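Thioredoxin Reductase (Burkholderia cenocepacia, PDB 4F82) probably reduces hydrogen peroxide and organic hydroperoxides to water and alcohols as a thiol-specific peroxidase of the Prx5 subfamily of peroxiredoxins. Local coordinates at residues 60-65 against 139-144. Sequence-based numbering, arbitrary orientation.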
ATOM      1  N   THR A  60      -3.866   8.797   0.676  1.00 11.06           N
ATOM      2  CA  THR A  60      -4.913   9.142   1.650  1.00  6.86           C
ATOM      3  C   THR A  60      -5.106  10.673   1.730  1.00  9.45           C
ATOM      4  O   THR A  60      -4.232  11.441   1.317  1.00  6.79           O
ATOM      5  CB  THR A  60      -4.662   8.477   3.071  1.00  7.67           C
ATOM      6  OG1 THR A  60      -3.452   8.984   3.654  1.00  6.73           O
ATOM      7  CG2 THR A  60      -4.574   6.970   2.961  1.00  9.71           C
ATOM      8  N   PRO A  61      -6.266  11.120   2.237  1.00  7.33           N
ATOM      9  CA  PRO A  61      -6.589  12.521   1.961  1.00  7.57           C
ATOM     10  C   PRO A  61      -5.716  13.576   2.620  1.00  7.38           C
ATOM     11  O   PRO A  61      -5.311  14.512   1.931  1.00  8.69           O
ATOM     12  CB  PRO A  61      -8.036  12.641   2.431  1.00  8.23           C
ATOM     13  CG  PRO A  61      -8.616  11.226   2.099  1.00 12.90           C
ATOM     14  CD  PRO A  61      -7.480  10.325   2.558  1.00 12.47           C
ATOM     15  N   THR A  62      -5.398  13.454   3.905  1.00  9.43           N
ATOM     16  CA  THR A  62      -4.674  14.580   4.514  1.00  9.76           C
ATOM     17  C   THR A  62      -3.216  14.509   4.075  1.00 11.98           C
ATOM     18  O   THR A  62      -2.593  15.528   3.712  1.00  8.98           O
ATOM     19  CB  THR A  62      -4.817  14.598   6.024  1.00  8.60           C
ATOM     20  OG1 THR A  62      -6.191  14.874   6.367  1.00  7.76           O
ATOM     21  CG2 THR A  62      -3.911  15.669   6.650  1.00 12.44           C
ATOM     22  N   CYS A  63      -2.681  13.290   4.095  1.00  6.48           N
ATOM     23  CA  CYS A  63      -1.380  13.006   3.483  1.00  6.17           C
ATOM     24  C   CYS A  63      -1.192  13.609   2.089  1.00  7.72           C
ATOM     25  O   CYS A  63      -0.154  14.208   1.802  1.00  9.12           O
ATOM     26  CB  CYS A  63      -1.161  11.502   3.397  1.00  6.02           C
ATOM     27  SG  CYS A  63      -1.070  10.660   5.018  1.00  8.01           S
ATOM     28  N   SER A  64      -2.182  13.437   1.230  1.00  6.51           N
ATOM     29  CA  SER A  64      -2.088  13.835  -0.171  1.00  9.12           C
ATOM     30  C   SER A  64      -2.382  15.316  -0.443  1.00  9.22           C
ATOM     31  O   SER A  64      -1.698  15.944  -1.268  1.00 11.10           O
ATOM     32  CB  SER A  64      -3.050  13.006  -1.043  1.00  8.72           C
ATOM     33  OG  SER A  64      -2.707  11.636  -1.036  1.00  7.09           O
ATOM     34  N   ALA A  65      -3.420  15.850   0.197  1.00  8.18           N
ATOM     35  CA  ALA A  65      -3.897  17.219  -0.062  1.00  7.74           C
ATOM     36  C   ALA A  65      -3.063  18.273   0.680  1.00  7.69           C
ATOM     37  O   ALA A  65      -2.924  19.418   0.247  1.00 11.78           O
ATOM     38  CB  ALA A  65      -5.385  17.349   0.377  1.00  9.73           C
ATOM     39  N   SER A 139       2.445   3.954   9.883  1.00  5.37           N
ATOM     40  CA  SER A 139       3.227   4.910  10.701  1.00  5.31           C
ATOM     41  C   SER A 139       2.333   5.950  11.384  1.00  8.78           C
ATOM     42  O   SER A 139       1.295   6.340  10.839  1.00  5.66           O
ATOM     43  CB  SER A 139       4.256   5.635   9.820  1.00  5.02           C
ATOM     44  OG  SER A 139       5.110   6.472  10.614  1.00  8.82           O
ATOM     45  N   LEU A 140       2.725   6.403  12.583  1.00  8.23           N
ATOM     46  CA  LEU A 140       2.193   7.655  13.124  1.00  5.66           C
ATOM     47  C   LEU A 140       2.608   8.749  12.168  1.00  9.56           C
ATOM     48  O   LEU A 140       3.590   8.569  11.376  1.00  7.86           O
ATOM     49  CB  LEU A 140       2.760   7.957  14.538  1.00  6.97           C
ATOM     50  CG  LEU A 140       2.230   7.032  15.634  1.00  7.72           C
ATOM     51  CD1 LEU A 140       3.052   7.164  16.898  1.00  6.71           C
ATOM     52  CD2 LEU A 140       0.744   7.333  15.905  1.00  9.91           C
ATOM     53  N   ARG A 141       1.927   9.889  12.264  1.00  5.44           N
ATOM     54  CA  ARG A 141       2.370  11.073  11.522  1.00 10.33           C
ATOM     55  C   ARG A 141       3.420  11.854  12.351  1.00 10.85           C
ATOM     56  O   ARG A 141       3.167  12.186  13.518  1.00  7.81           O
ATOM     57  CB  ARG A 141       1.169  11.978  11.190  1.00 11.60           C
ATOM     58  CG  ARG A 141       1.477  13.001  10.065  1.00  9.89           C
ATOM     59  CD  ARG A 141       0.303  13.979   9.843  1.00  6.24           C
ATOM     60  NE  ARG A 141      -0.920  13.260   9.489  1.00  6.75           N
ATOM     61  CZ  ARG A 141      -1.256  12.850   8.261  1.00  8.33           C
ATOM     62  NH1 ARG A 141      -0.436  13.052   7.225  1.00 10.92           N
ATOM     63  NH2 ARG A 141      -2.404  12.198   8.081  1.00  8.69           N
ATOM     64  N   TYR A 142       4.587  12.143  11.768  1.00  5.16           N
ATOM     65  CA  TYR A 142       5.606  12.911  12.503  1.00  5.30           C
ATOM     66  C   TYR A 142       6.550  13.680  11.597  1.00  5.17           C
ATOM     67  O   TYR A 142       6.607  13.467  10.389  1.00  5.81           O
ATOM     68  CB  TYR A 142       6.438  11.958  13.374  1.00  5.42           C
ATOM     69  CG  TYR A 142       7.230  10.992  12.522  1.00  5.21           C
ATOM     70  CD1 TYR A 142       8.511  11.311  12.068  1.00  5.16           C
ATOM     71  CD2 TYR A 142       6.687   9.772  12.164  1.00  5.13           C
ATOM     72  CE1 TYR A 142       9.233  10.420  11.263  1.00  7.64           C
ATOM     73  CE2 TYR A 142       7.395   8.866  11.364  1.00 12.10           C
ATOM     74  CZ  TYR A 142       8.660   9.204  10.924  1.00 11.12           C
ATOM     75  OH  TYR A 142       9.329   8.289  10.150  1.00  9.84           O
ATOM     76  N   ALA A 143       7.345  14.565  12.183  1.00  6.35           N
ATOM     77  CA  ALA A 143       8.505  15.035  11.446  1.00  5.31           C
ATOM     78  C   ALA A 143       9.701  15.114  12.378  1.00  5.55           C
ATOM     79  O   ALA A 143       9.563  15.483  13.568  1.00  9.24           O
ATOM     80  CB  ALA A 143       8.253  16.401  10.724  1.00  8.13           C
ATOM     81  N   MET A 144      10.862  14.737  11.854  1.00  6.70           N
ATOM     82  CA  MET A 144      12.115  14.890  12.590  1.00  6.69           C
ATOM     83  C   MET A 144      13.223  15.451  11.720  1.00  7.76           C
ATOM     84  O   MET A 144      13.232  15.279  10.493  1.00  7.30           O
ATOM     85  CB  MET A 144      12.549  13.553  13.196  1.00  6.95           C
ATOM     86  CG  MET A 144      12.649  12.402  12.210  1.00  9.41           C
ATOM     87  SD  MET A 144      12.941  10.866  13.122  1.00 12.62           S
ATOM     88  CE  MET A 144      12.955   9.705  11.746  1.00 19.91           C
TER
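Arg141 reaches from strand 137-147 to the first turn of helix 61-80, where its guanidinium meets Cys63 and Thr62. The polar part is a weak hydrogen bond from Arg141 NH1 to Cys63 SG, 3.3 Å long and bent to 141° at the hydrogen. Arg141 NH2 is also near, 3.7 Å from Cys63 SG, and the sulfur sits oblique to the guanidinium. Arg141 NH1 has its stronger partner in His67 ND1, one helical turn beyond the cysteine, and the bond to the sulfur is the secondary one. Cys63 is the predicted peroxidatic cysteine, the residue expected to pass through a sulfenic acid, and its place in the first turn of a helix, beside a threonine and an arginine, is consistent with the peroxiredoxin active site on a thioredoxin fold. The threonine is Thr60, just before the helix, with OG1 hydrogen-bonded to Gly57 O and 3.2 Å from Cys63 SG.

Nonpolar contact comes from Thr62. With its CG2 anti to the backbone N, the methyl lies over one face of the guanidinium, displaced toward the rim and 4.0 Å from Arg141 NH2. Arg141 runs out with CG anti to the backbone N (chi1 -163°) and then bends at chi3 (-59°), and the bend helps bring the guanidinium up to Cys63 and Thr62; Phe162 adds a cation-pi contact.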